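Type-2 restriction enzyme NlaIV (Neisseria lactamica, PDB 6QM2) cleaves double-stranded DNA at the sequence 5'-GGNNCC-3', cutting in the middle of the site to leave blunt ends. Local coordinates at the interface of chains A and B. Coordinates in Å, arbitrary orientation; residue numbers count along the deposited sequence, not the author numbering. Chains: chain A/B, Type-2 restriction enzyme NlaIV.

Contact 1: the interface of chains A and B. Residues chain A 20, 22, 25-27, 53, 57; chain B 31, 33-34, 36.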
loop_
_atom_site.group_PDB
_atom_site.type_symbol
_atom_site.label_atom_id
_atom_site.label_comp_id
_atom_site.label_asym_id
_atom_site.label_seq_id
_atom_site.Cartn_x
_atom_site.Cartn_y
_atom_site.Cartn_z
ATOM N N GLU A 20 5.618 -14.829 -25.325
ATOM C CA GLU A 20 5.107 -14.994 -23.954
ATOM C C GLU A 20 3.606 -15.307 -23.940
ATOM O O GLU A 20 3.135 -16.008 -23.042
ATOM C CB GLU A 20 5.375 -13.721 -23.135
ATOM C CG GLU A 20 4.932 -13.740 -21.675
ATOM C CD GLU A 20 5.710 -14.722 -20.828
ATOM O OE1 GLU A 20 6.957 -14.701 -20.879
ATOM O OE2 GLU A 20 5.074 -15.506 -20.098
ATOM N N ILE A 22 1.118 -12.916 -23.599
ATOM C CA ILE A 22 0.747 -12.136 -22.415
ATOM C C ILE A 22 -0.770 -11.917 -22.292
ATOM O O ILE A 22 -1.292 -11.893 -21.177
ATOM C CB ILE A 22 1.510 -10.777 -22.384
ATOM C CG1 ILE A 22 1.534 -10.162 -20.975
ATOM C CG2 ILE A 22 0.948 -9.791 -23.407
ATOM C CD1 ILE A 22 2.572 -10.768 -20.057
ATOM N N ALA A 25 -2.284 -15.047 -20.859
ATOM C CA ALA A 25 -1.567 -15.546 -19.679
ATOM C C ALA A 25 -2.335 -15.289 -18.388
ATOM O O ALA A 25 -3.149 -14.363 -18.312
ATOM C CB ALA A 25 -0.180 -14.920 -19.584
ATOM N N ASN A 26 -2.066 -16.120 -17.384
ATOM C CA ASN A 26 -2.670 -15.994 -16.060
ATOM C C ASN A 26 -1.550 -15.817 -15.038
ATOM O O ASN A 26 -0.434 -16.297 -15.244
ATOM C CB ASN A 26 -3.520 -17.229 -15.736
ATOM C CG ASN A 26 -4.797 -17.300 -16.565
ATOM O OD1 ASN A 26 -5.444 -16.284 -16.830
ATOM N ND2 ASN A 26 -5.169 -18.509 -16.969
ATOM N N GLY A 27 -1.856 -15.121 -13.946
ATOM C CA GLY A 27 -0.876 -14.832 -12.895
ATOM C C GLY A 27 -1.542 -14.459 -11.586
ATOM O O GLY A 27 -2.753 -14.255 -11.545
ATOM N N TRP A 53 8.207 -7.115 -12.396
ATOM C CA TRP A 53 8.060 -8.368 -13.138
ATOM C C TRP A 53 8.700 -8.321 -14.517
ATOM O O TRP A 53 9.342 -9.290 -14.929
ATOM C CB TRP A 53 6.577 -8.739 -13.271
ATOM C CG TRP A 53 6.321 -9.946 -14.118
ATOM C CD1 TRP A 53 6.283 -11.243 -13.704
ATOM C CD2 TRP A 53 6.072 -9.965 -15.526
ATOM N NE1 TRP A 53 6.022 -12.071 -14.766
ATOM C CE2 TRP A 53 5.888 -11.313 -15.898
ATOM C CE3 TRP A 53 5.989 -8.973 -16.510
ATOM C CZ2 TRP A 53 5.618 -11.698 -17.217
ATOM C CZ3 TRP A 53 5.717 -9.356 -17.826
ATOM C CH2 TRP A 53 5.538 -10.708 -18.165
ATOM N N TRP A 57 11.498 -10.592 -16.108
ATOM C CA TRP A 57 11.317 -11.190 -17.442
ATOM C C TRP A 57 12.470 -10.871 -18.384
ATOM O O TRP A 57 12.917 -11.738 -19.132
ATOM C CB TRP A 57 10.008 -10.698 -18.059
ATOM C CG TRP A 57 9.710 -11.193 -19.446
ATOM C CD1 TRP A 57 8.985 -12.295 -19.778
ATOM C CD2 TRP A 57 10.086 -10.571 -20.682
ATOM N NE1 TRP A 57 8.892 -12.411 -21.143
ATOM C CE2 TRP A 57 9.561 -11.368 -21.725
ATOM C CE3 TRP A 57 10.823 -9.423 -21.012
ATOM C CZ2 TRP A 57 9.746 -11.056 -23.079
ATOM C CZ3 TRP A 57 11.007 -9.111 -22.365
ATOM C CH2 TRP A 57 10.469 -9.928 -23.379
ATOM N N PHE B 31 5.207 -12.875 -6.933
ATOM C CA PHE B 31 4.253 -12.594 -8.010
ATOM C C PHE B 31 4.568 -13.452 -9.229
ATOM O O PHE B 31 5.664 -13.374 -9.773
ATOM C CB PHE B 31 4.289 -11.112 -8.398
ATOM C CG PHE B 31 3.417 -10.773 -9.581
ATOM C CD1 PHE B 31 2.051 -11.030 -9.548
ATOM C CD2 PHE B 31 3.960 -10.202 -10.729
ATOM C CE1 PHE B 31 1.242 -10.723 -10.635
ATOM C CE2 PHE B 31 3.155 -9.889 -11.817
ATOM C CZ PHE B 31 1.795 -10.151 -11.771
ATOM N N LEU B 33 3.409 -14.504 -13.149
ATOM C CA LEU B 33 2.650 -14.139 -14.350
ATOM C C LEU B 33 3.333 -14.799 -15.542
ATOM O O LEU B 33 4.557 -14.714 -15.677
ATOM C CB LEU B 33 2.577 -12.613 -14.524
ATOM C CG LEU B 33 1.956 -12.039 -15.809
ATOM C CD1 LEU B 33 0.498 -12.444 -15.955
ATOM C CD2 LEU B 33 2.085 -10.523 -15.839
ATOM N N GLY B 34 2.547 -15.462 -16.391
ATOM C CA GLY B 34 3.085 -16.214 -17.520
ATOM C C GLY B 34 4.002 -17.321 -17.027
ATOM O O GLY B 34 3.551 -18.209 -16.302
ATOM N N VAL B 36 7.211 -16.325 -15.636
ATOM C CA VAL B 36 8.195 -15.629 -14.810
ATOM C C VAL B 36 7.589 -15.352 -13.438
ATOM O O VAL B 36 6.433 -14.931 -13.334
ATOM C CB VAL B 36 8.655 -14.308 -15.464
ATOM C CG1 VAL B 36 9.693 -13.601 -14.592
ATOM C CG2 VAL B 36 9.198 -14.569 -16.862
#
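At the outer end of an antiparallel sheet shared by the two chains, A:Gly27 of strand 27-33 bridges to B:Leu33 of the partner's copy, while A:Trp53 of helix 44-60 leans on B:Leu33 and B:Val36. The indole nitrogen A:Trp53 NE1 donates to two main-chain carbonyls, B:Leu33 O and B:Val36 O, each at 3.2 Å. B:Leu33 O lies a little out of the indole plane; B:Val36 O lies in it but sees the donor from above its own carbonyl plane. Neither bond is straight (136° and 142° at the hydrogen). Tryptophan suits this place because one polar N-H meets backbone oxygens while the rings take apolar neighbours. B:Leu33 CD2 sits over the six-membered ring, 3.9 Å from its centroid, the leucine lying across the indole. A:Trp53 CB sits in plane at the edge of the B:Phe31 ring, which meets the five-membered ring edge-to-face, turned 72° from it. One helical turn on, A:Trp57 CD1 touches B:Val36 CG2 at 3.7 Å. B:Gly34, whose positive phi suits glycine, neighbours A:Ala25 CB and makes a weak hydrogen bond from N to A:Asn26 O. The site spans helix 44-60 and the entry to strand 27-33 in chain A, against the turn after strand 27-33 in chain B.

Contact 2: the interface of chains A and B. Residues chain A 28-29, 49-50, 52-53, 138; chain B 31, 38, 40.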
loop_
_atom_site.group_PDB
_atom_site.type_symbol
_atom_site.label_atom_id
_atom_site.label_comp_id
_atom_site.label_asym_id
_atom_site.label_seq_id
_atom_site.Cartn_x
_atom_site.Cartn_y
_atom_site.Cartn_z
ATOM N N GLN A 28 -0.752 -14.364 -10.518
ATOM C CA GLN A 28 -1.285 -14.078 -9.180
ATOM C C GLN A 28 -0.189 -13.790 -8.151
ATOM O O GLN A 28 0.901 -14.360 -8.218
ATOM C CB GLN A 28 -2.140 -15.253 -8.693
ATOM C CG GLN A 28 -1.508 -16.624 -8.902
ATOM C CD GLN A 28 -2.337 -17.743 -8.304
ATOM O OE1 GLN A 28 -1.831 -18.548 -7.522
ATOM N NE2 GLN A 28 -3.619 -17.796 -8.665
ATOM N N ILE A 29 -0.496 -12.914 -7.193
ATOM C CA ILE A 29 0.406 -12.637 -6.068
ATOM C C ILE A 29 0.156 -13.733 -5.040
ATOM O O ILE A 29 -0.989 -14.154 -4.849
ATOM C CB ILE A 29 0.160 -11.254 -5.415
ATOM C CG1 ILE A 29 0.169 -10.127 -6.459
ATOM C CG2 ILE A 29 1.223 -10.968 -4.352
ATOM C CD1 ILE A 29 -0.404 -8.819 -5.955
ATOM N N ILE A 49 4.035 -3.702 -9.090
ATOM C CA ILE A 49 4.803 -4.934 -9.244
ATOM C C ILE A 49 4.953 -5.411 -10.696
ATOM O O ILE A 49 5.842 -6.215 -10.971
ATOM C CB ILE A 49 4.232 -6.053 -8.316
ATOM C CG1 ILE A 49 5.367 -6.870 -7.695
ATOM C CG2 ILE A 49 3.232 -6.965 -9.022
ATOM C CD1 ILE A 49 6.115 -6.141 -6.593
ATOM N N ILE A 50 4.115 -4.928 -11.618
ATOM C CA ILE A 50 4.255 -5.288 -13.042
ATOM C C ILE A 50 5.606 -4.789 -13.560
ATOM O O ILE A 50 6.290 -5.498 -14.296
ATOM C CB ILE A 50 3.138 -4.707 -13.956
ATOM C CG1 ILE A 50 1.724 -5.125 -13.512
ATOM C CG2 ILE A 50 3.354 -5.124 -15.412
ATOM C CD1 ILE A 50 1.411 -6.606 -13.591
ATOM N N GLU A 52 8.331 -4.411 -11.810
ATOM C CA GLU A 52 9.343 -5.308 -11.236
ATOM C C GLU A 52 9.384 -6.635 -11.998
ATOM O O GLU A 52 10.456 -7.208 -12.200
ATOM C CB GLU A 52 9.068 -5.597 -9.747
ATOM C CG GLU A 52 8.884 -4.386 -8.835
ATOM C CD GLU A 52 10.085 -3.466 -8.818
ATOM O OE1 GLU A 52 11.097 -3.833 -8.187
ATOM O OE2 GLU A 52 10.009 -2.375 -9.424
ATOM N N TRP A 53 8.207 -7.115 -12.396
ATOM C CA TRP A 53 8.060 -8.368 -13.138
ATOM C C TRP A 53 8.700 -8.321 -14.517
ATOM O O TRP A 53 9.342 -9.290 -14.929
ATOM C CB TRP A 53 6.577 -8.739 -13.271
ATOM C CG TRP A 53 6.321 -9.946 -14.118
ATOM C CD1 TRP A 53 6.283 -11.243 -13.704
ATOM C CD2 TRP A 53 6.072 -9.965 -15.526
ATOM N NE1 TRP A 53 6.022 -12.071 -14.766
ATOM C CE2 TRP A 53 5.888 -11.313 -15.898
ATOM C CE3 TRP A 53 5.989 -8.973 -16.510
ATOM C CZ2 TRP A 53 5.618 -11.698 -17.217
ATOM C CZ3 TRP A 53 5.717 -9.356 -17.826
ATOM C CH2 TRP A 53 5.538 -10.708 -18.165
ATOM N N VAL A 138 -4.716 -12.552 -11.646
ATOM C CA VAL A 138 -4.368 -11.369 -12.442
ATOM C C VAL A 138 -4.246 -11.756 -13.914
ATOM O O VAL A 138 -3.642 -12.781 -14.239
ATOM C CB VAL A 138 -3.023 -10.748 -11.988
ATOM C CG1 VAL A 138 -2.698 -9.499 -12.805
ATOM C CG2 VAL A 138 -3.045 -10.428 -10.494
ATOM N N PHE B 31 5.207 -12.875 -6.933
ATOM C CA PHE B 31 4.253 -12.594 -8.010
ATOM C C PHE B 31 4.568 -13.452 -9.229
ATOM O O PHE B 31 5.664 -13.374 -9.773
ATOM C CB PHE B 31 4.289 -11.112 -8.398
ATOM C CG PHE B 31 3.417 -10.773 -9.581
ATOM C CD1 PHE B 31 2.051 -11.030 -9.548
ATOM C CD2 PHE B 31 3.960 -10.202 -10.729
ATOM C CE1 PHE B 31 1.242 -10.723 -10.635
ATOM C CE2 PHE B 31 3.155 -9.889 -11.817
ATOM C CZ PHE B 31 1.795 -10.151 -11.771
ATOM N N ILE B 38 8.736 -13.470 -9.566
ATOM C CA ILE B 38 9.697 -12.575 -8.918
ATOM C C ILE B 38 9.402 -12.434 -7.435
ATOM O O ILE B 38 8.253 -12.554 -7.011
ATOM C CB ILE B 38 9.690 -11.163 -9.555
ATOM C CG1 ILE B 38 8.357 -10.435 -9.288
ATOM C CG2 ILE B 38 9.956 -11.262 -11.051
ATOM C CD1 ILE B 38 8.307 -9.005 -9.772
ATOM N N VAL B 40 8.753 -10.188 -4.203
ATOM C CA VAL B 40 8.103 -8.903 -3.961
ATOM C C VAL B 40 8.616 -8.370 -2.625
ATOM O O VAL B 40 8.522 -9.054 -1.604
ATOM C CB VAL B 40 6.570 -9.048 -3.956
ATOM C CG1 VAL B 40 5.893 -7.731 -3.582
ATOM C CG2 VAL B 40 6.090 -9.561 -5.311
#
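A:Ile29 and B:Phe31 face each other as an antiparallel bridge between the two copies of strand 27-33, which brings the phenylalanine under helix 44-60 of chain A. With CG anti to the backbone N (chi1 175°), the B:Phe31 ring points toward that helix, into a largely aliphatic setting, with the backbone A:Ile29 N in the ring plane at the edge and A:Gln28 O near CD1. A:Ile49 passes antiparallel to the phenylalanine and places its branch methyl CG2 on one face, 3.7 Å from B:Phe31 CD2 and offset toward the rim. A:Ile29 CG1 meets B:Phe31 CD1 at 3.7 Å, and A:Ile50 CD1 approaches the tip, 4.0 Å from B:Phe31 CZ. A flat aromatic suits this place, since its face and rim can both take aliphatic branches. The longer arm of A:Ile49 runs on to B:Val40, whose two methyls straddle the CD1 end. B:Ile38 CG1 sits over the backbone, flanked by N and C (chi1 67°), and sends CD1 against the helix backbone near A:Trp53 N and to A:Glu52 CB at 3.5 Å, where the aliphatic part of the glutamate supplies the contact. The site lies where strands 27-33 and 36-40 of chain B pass beneath helix 44-60 of chain A, bordered by strand 138-147.

Contact 3: the interface of chains A and B. Residues chain A 29, 31, 38, 40, 42; chain B 29, 45, 48-49.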
loop_
_atom_site.group_PDB
_atom_site.type_symbol
_atom_site.label_atom_id
_atom_site.label_comp_id
_atom_site.label_asym_id
_atom_site.label_seq_id
_atom_site.Cartn_x
_atom_site.Cartn_y
_atom_site.Cartn_z
ATOM N N ILE A 29 -0.496 -12.914 -7.193
ATOM C CA ILE A 29 0.406 -12.637 -6.068
ATOM C C ILE A 29 0.156 -13.733 -5.040
ATOM O O ILE A 29 -0.989 -14.154 -4.849
ATOM C CB ILE A 29 0.160 -11.254 -5.415
ATOM C CG1 ILE A 29 0.169 -10.127 -6.459
ATOM C CG2 ILE A 29 1.223 -10.968 -4.352
ATOM C CD1 ILE A 29 -0.404 -8.819 -5.955
ATOM N N PHE A 31 1.695 -15.391 -1.083
ATOM C CA PHE A 31 2.560 -15.307 0.098
ATOM C C PHE A 31 2.793 -16.695 0.680
ATOM O O PHE A 31 1.844 -17.377 1.052
ATOM C CB PHE A 31 1.940 -14.397 1.164
ATOM C CG PHE A 31 2.719 -14.356 2.454
ATOM C CD1 PHE A 31 4.048 -13.949 2.464
ATOM C CD2 PHE A 31 2.128 -14.729 3.659
ATOM C CE1 PHE A 31 4.773 -13.911 3.649
ATOM C CE2 PHE A 31 2.846 -14.690 4.847
ATOM C CZ PHE A 31 4.171 -14.282 4.842
ATOM N N ILE A 38 -0.890 -18.662 0.454
ATOM C CA ILE A 38 -2.213 -18.076 0.226
ATOM C C ILE A 38 -2.190 -17.105 -0.942
ATOM O O ILE A 38 -1.161 -16.493 -1.226
ATOM C CB ILE A 38 -2.734 -17.325 1.476
ATOM C CG1 ILE A 38 -1.885 -16.072 1.771
ATOM C CG2 ILE A 38 -2.748 -18.258 2.680
ATOM C CD1 ILE A 38 -2.394 -15.213 2.905
ATOM N N VAL A 40 -2.963 -13.526 -2.521
ATOM C CA VAL A 40 -2.961 -12.157 -2.011
ATOM C C VAL A 40 -3.811 -11.311 -2.956
ATOM O O VAL A 40 -3.557 -11.278 -4.161
ATOM C CB VAL A 40 -1.527 -11.607 -1.902
ATOM C CG1 VAL A 40 -1.530 -10.138 -1.485
ATOM C CG2 VAL A 40 -0.713 -12.463 -0.935
ATOM N N GLN A 42 -4.661 -7.840 -2.580
ATOM C CA GLN A 42 -4.512 -6.379 -2.520
ATOM C C GLN A 42 -4.323 -5.842 -3.939
ATOM O O GLN A 42 -3.354 -6.186 -4.616
ATOM C CB GLN A 42 -3.349 -5.973 -1.620
ATOM C CG GLN A 42 -3.564 -6.357 -0.164
ATOM C CD GLN A 42 -2.473 -5.855 0.766
ATOM O OE1 GLN A 42 -1.622 -5.048 0.382
ATOM N NE2 GLN A 42 -2.497 -6.331 2.005
ATOM N N ILE B 29 6.850 -13.107 -0.186
ATOM C CA ILE B 29 5.787 -12.725 -1.124
ATOM C C ILE B 29 6.356 -12.934 -2.522
ATOM O O ILE B 29 7.537 -12.666 -2.757
ATOM C CB ILE B 29 5.335 -11.251 -0.967
ATOM C CG1 ILE B 29 4.972 -10.925 0.489
ATOM C CG2 ILE B 29 4.132 -10.962 -1.867
ATOM C CD1 ILE B 29 4.862 -9.442 0.777
ATOM N N VAL B 45 3.182 -4.369 3.047
ATOM C CA VAL B 45 2.226 -5.438 2.689
ATOM C C VAL B 45 2.301 -6.657 3.629
ATOM O O VAL B 45 1.301 -7.361 3.796
ATOM C CB VAL B 45 2.399 -5.872 1.201
ATOM C CG1 VAL B 45 1.590 -7.123 0.850
ATOM C CG2 VAL B 45 2.005 -4.730 0.274
ATOM N N ASN B 48 -0.264 -6.675 6.758
ATOM C CA ASN B 48 -1.665 -6.892 6.353
ATOM C C ASN B 48 -1.958 -8.331 5.926
ATOM O O ASN B 48 -3.108 -8.776 6.003
ATOM C CB ASN B 48 -2.050 -5.954 5.198
ATOM C CG ASN B 48 -1.973 -4.483 5.576
ATOM O OD1 ASN B 48 -2.241 -4.097 6.717
ATOM N ND2 ASN B 48 -1.614 -3.650 4.606
ATOM N N ILE B 49 -0.923 -9.043 5.475
ATOM C CA ILE B 49 -1.064 -10.378 4.901
ATOM C C ILE B 49 -0.817 -11.525 5.893
ATOM O O ILE B 49 -1.236 -12.649 5.621
ATOM C CB ILE B 49 -0.187 -10.515 3.617
ATOM C CG1 ILE B 49 -0.928 -11.309 2.539
ATOM C CG2 ILE B 49 1.185 -11.126 3.892
ATOM C CD1 ILE B 49 -2.044 -10.532 1.865
#
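The ring of A:Phe31 takes B:Ile49 CG2 on one face, 3.7 Å above the plane and nearer the rim than the centre, while the backbone B:Ile29 N lies in the ring plane at the edge. In this enzyme of the NgoBV restriction endonuclease family, the aromatic stands on a strand paired across the interface: A:Phe31 and B:Ile29 form an antiparallel bridge. B:Ile29 CG1 also meets A:Phe31 CD1 at 3.7 Å, the aliphatic chain slanting across the ring's rim. The other flat groups are amides. A:Gln42 and B:Asn48 turn their amide planes 55° apart; A:Gln42 NE2 points toward the B:Asn48 CB methylene and stays 3.8 Å from B:Asn48 ND2, the amides lying near each other without a bond between them. A:Gln42 reaches helix 44-60 of chain B because its chain is extended beyond CG (chi2 -175°); its length carries OE1 to 3.6 Å from B:Val45 CG2. B:Val45 and A:Gln42 pass antiparallel. Between the aromatic and the amides, B:Ile49 CD1 abuts both methyls of A:Val40, with CG2 of that valine 3.7 Å away; valine, beta-branched, suits the strand and offers two compact methyls to the isoleucine of the helix. Close to the two-fold axis the two copies of Ile29 lie alongside in parallel. Their branch methyls, A:Ile29 CG2 and B:Ile29 CG2, meet at 3.8 Å.

Contacts 1, 2 and 3 follow one another along the shared sheet: contact 1 lies about 8 Å from contact 2 and contact 2 about 11 Å from contact 3, measured between centres of C-alpha atoms, with about 17 Å between the outer two. A:Trp53 and B:Phe31 belong to both contacts 1 and 2, and A:Ile29 to contacts 2 and 3. Contact 3 takes in the two-fold axis and repeats, with the chains exchanged, part of contact 2. Strands 27-33 and 36-40 and helix 44-60 thus join the two copies, consistent with a dimer acting on a symmetric DNA site.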